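Purine nucleoside phosphorylase (Schistosoma mansoni, PDB 6BJ6) catalyses the reversible phosphorolysis of purine nucleosides, probably chiefly inosine and guanosine, to the free base and ribose 1-phosphate. Local coordinates at residues Leu113-Leu118 against Ile235-Val240. Residues are numbered along the deposited sequence; the frame is centred on the assembly and turned at random.
Sequences LLITNL and IKVLAV. With DTS (2-{[(S)-phenylsulfinyl]methyl}benzoic acid), chain F.
Leu114 sends CD2 to within 3.8 Å of CB of Leu238, its branch lying aslant that of its partner; CG stands beside the backbone N (chi1 -42°), which brings this methyl over the neighbouring strand. Helix 259-283 covers the same face through Phe277 and Ile281. On the other face, CB of Leu113 meets CG2 of Ile235 at 3.9 Å, and Ile115 lies beside Val237 and Ala239 and touches Thr223, while helix 224-232 covers Leu113, Ile235 and Val237. The strands run parallel, 14° apart, joined by five backbone hydrogen bonds from Leu113 N to Lys236 O (2.8 Å) through Asn117 N to Val240 O (3.2 Å). Helices on both faces of this central sheet fit the alpha/beta fold of the phosphorylase superfamily. Packing thins toward Asn117 and Leu118; at the other end only the partly exposed Lys236 leads away. ND2 of Asn117 donates to O of Leu118 (3.2 Å, N-H...O angle 177°), meeting a lone pair almost in the amide plane, and to O1 of the bound benzoic acid (2.8 Å). The nearly straight internal bond is consistent with an amide held ready for the ligand's carboxyl group, so an apolar, backbone-bonded core ends in a polar ligand-binding site.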
loop_
_atom_site.group_PDB
_atom_site.type_symbol
_atom_site.label_atom_id
_atom_site.label_comp_id
_atom_site.label_asym_id
_atom_site.label_seq_id
_atom_site.Cartn_x
_atom_site.Cartn_y
_atom_site.Cartn_z
ATOM N N LEU A 113 -23.008 15.269 1.380
ATOM C CA LEU A 113 -23.025 13.864 0.973
ATOM C C LEU A 113 -23.183 12.991 2.212
ATOM O O LEU A 113 -22.407 13.126 3.163
ATOM C CB LEU A 113 -21.726 13.510 0.227
ATOM C CG LEU A 113 -21.427 12.053 -0.185
ATOM C CD1 LEU A 113 -22.470 11.540 -1.163
ATOM C CD2 LEU A 113 -20.039 11.968 -0.794
ATOM N N LEU A 114 -24.167 12.083 2.182
ATOM C CA LEU A 114 -24.426 11.114 3.248
ATOM C C LEU A 114 -24.082 9.712 2.754
ATOM O O LEU A 114 -24.472 9.335 1.635
ATOM C CB LEU A 114 -25.900 11.182 3.696
ATOM C CG LEU A 114 -26.608 12.534 3.878
ATOM C CD1 LEU A 114 -28.136 12.458 4.246
ATOM C CD2 LEU A 114 -25.882 13.282 4.984
ATOM N N ILE A 115 -23.355 8.936 3.585
ATOM C CA ILE A 115 -22.802 7.624 3.207
ATOM C C ILE A 115 -23.049 6.613 4.327
ATOM O O ILE A 115 -22.809 6.904 5.503
ATOM C CB ILE A 115 -21.281 7.674 2.920
ATOM C CG1 ILE A 115 -20.915 8.707 1.856
ATOM C CG2 ILE A 115 -20.732 6.287 2.422
ATOM C CD1 ILE A 115 -19.376 9.009 1.791
ATOM N N THR A 116 -23.506 5.413 3.959
ATOM C CA THR A 116 -23.632 4.302 4.910
ATOM C C THR A 116 -22.985 3.041 4.331
ATOM O O THR A 116 -23.002 2.822 3.116
ATOM C CB THR A 116 -25.105 4.006 5.253
ATOM O OG1 THR A 116 -25.817 3.568 4.084
ATOM C CG2 THR A 116 -25.811 5.223 5.787
ATOM N N ASN A 117 -22.418 2.197 5.201
ATOM C CA ASN A 117 -21.952 0.887 4.747
ATOM C C ASN A 117 -21.779 -0.054 5.932
ATOM O O ASN A 117 -21.567 0.382 7.057
ATOM C CB ASN A 117 -20.621 0.996 3.974
ATOM C CG ASN A 117 -20.506 -0.023 2.783
ATOM O OD1 ASN A 117 -20.811 0.305 1.635
ATOM N ND2 ASN A 117 -20.048 -1.242 3.068
ATOM N N LEU A 118 -21.887 -1.361 5.656
ATOM C CA LEU A 118 -21.517 -2.384 6.639
ATOM C C LEU A 118 -20.011 -2.367 6.905
ATOM O O LEU A 118 -19.212 -2.065 6.008
ATOM C CB LEU A 118 -21.920 -3.756 6.125
ATOM C CG LEU A 118 -23.440 -4.072 6.090
ATOM C CD1 LEU A 118 -23.804 -5.062 4.991
ATOM C CD2 LEU A 118 -23.828 -4.674 7.469
ATOM N N ILE A 235 -17.433 19.544 -0.477
ATOM C CA ILE A 235 -18.704 18.922 -0.083
ATOM C C ILE A 235 -18.589 18.412 1.359
ATOM O O ILE A 235 -17.628 17.715 1.697
ATOM C CB ILE A 235 -19.071 17.784 -1.057
ATOM C CG1 ILE A 235 -19.297 18.362 -2.465
ATOM C CG2 ILE A 235 -20.300 17.011 -0.580
ATOM C CD1 ILE A 235 -19.636 17.317 -3.542
ATOM N N LYS A 236 -19.556 18.778 2.217
ATOM C CA LYS A 236 -19.617 18.279 3.598
ATOM C C LYS A 236 -20.106 16.826 3.613
ATOM O O LYS A 236 -20.881 16.420 2.748
ATOM C CB LYS A 236 -20.561 19.146 4.449
ATOM C CG LYS A 236 -20.154 20.587 4.545
ATOM C CD LYS A 236 -21.067 21.360 5.530
ATOM C CE LYS A 236 -22.475 21.585 4.985
ATOM N NZ LYS A 236 -23.425 22.140 5.988
ATOM N N VAL A 237 -19.630 16.029 4.596
ATOM C CA VAL A 237 -19.875 14.573 4.633
ATOM C C VAL A 237 -20.362 14.153 6.018
ATOM O O VAL A 237 -19.819 14.591 7.043
ATOM C CB VAL A 237 -18.600 13.765 4.275
ATOM C CG1 VAL A 237 -18.795 12.254 4.483
ATOM C CG2 VAL A 237 -18.173 13.999 2.840
ATOM N N LEU A 238 -21.351 13.246 6.028
ATOM C CA LEU A 238 -21.743 12.429 7.179
ATOM C C LEU A 238 -21.601 10.972 6.742
ATOM O O LEU A 238 -22.162 10.581 5.717
ATOM C CB LEU A 238 -23.182 12.712 7.623
ATOM C CG LEU A 238 -23.754 11.773 8.703
ATOM C CD1 LEU A 238 -23.067 12.049 10.033
ATOM C CD2 LEU A 238 -25.292 11.942 8.865
ATOM N N ALA A 239 -20.805 10.188 7.477
ATOM C CA ALA A 239 -20.586 8.770 7.150
ATOM C C ALA A 239 -20.906 7.904 8.366
ATOM O O ALA A 239 -20.426 8.188 9.465
ATOM C CB ALA A 239 -19.115 8.526 6.704
ATOM N N VAL A 240 -21.688 6.829 8.170
ATOM C CA VAL A 240 -22.147 5.957 9.259
ATOM C C VAL A 240 -21.838 4.498 8.912
ATOM O O VAL A 240 -22.113 4.054 7.789
ATOM C CB VAL A 240 -23.658 6.130 9.516
ATOM C CG1 VAL A 240 -24.153 5.279 10.726
ATOM C CG2 VAL A 240 -23.988 7.611 9.752
HETATM C C12 DTS F . -15.988 -5.955 7.014
HETATM C C13 DTS F . -16.170 -5.166 5.966
HETATM C C11 DTS F . -17.171 -6.709 7.587
HETATM C C10 DTS F . -18.352 -6.582 7.005
HETATM C C9 DTS F . -18.556 -5.697 5.787
HETATM C C8 DTS F . -17.541 -4.990 5.317
HETATM C C7 DTS F . -17.538 -5.035 2.354
HETATM C C4 DTS F . -19.287 -8.345 3.157
HETATM C C5 DTS F . -18.349 -7.432 3.047
HETATM C C6 DTS F . -18.660 -6.075 2.427
HETATM C C3 DTS F . -20.667 -8.079 2.649
HETATM C C2 DTS F . -20.964 -6.926 2.117
HETATM C C1 DTS F . -19.901 -5.832 1.996
HETATM O O2 DTS F . -17.656 -2.491 3.814
HETATM S S DTS F . -17.677 -3.951 3.839
HETATM C C DTS F . -20.302 -4.512 1.344
HETATM O O1 DTS F . -19.559 -3.495 1.400
HETATM O O DTS F . -21.387 -4.449 0.711
#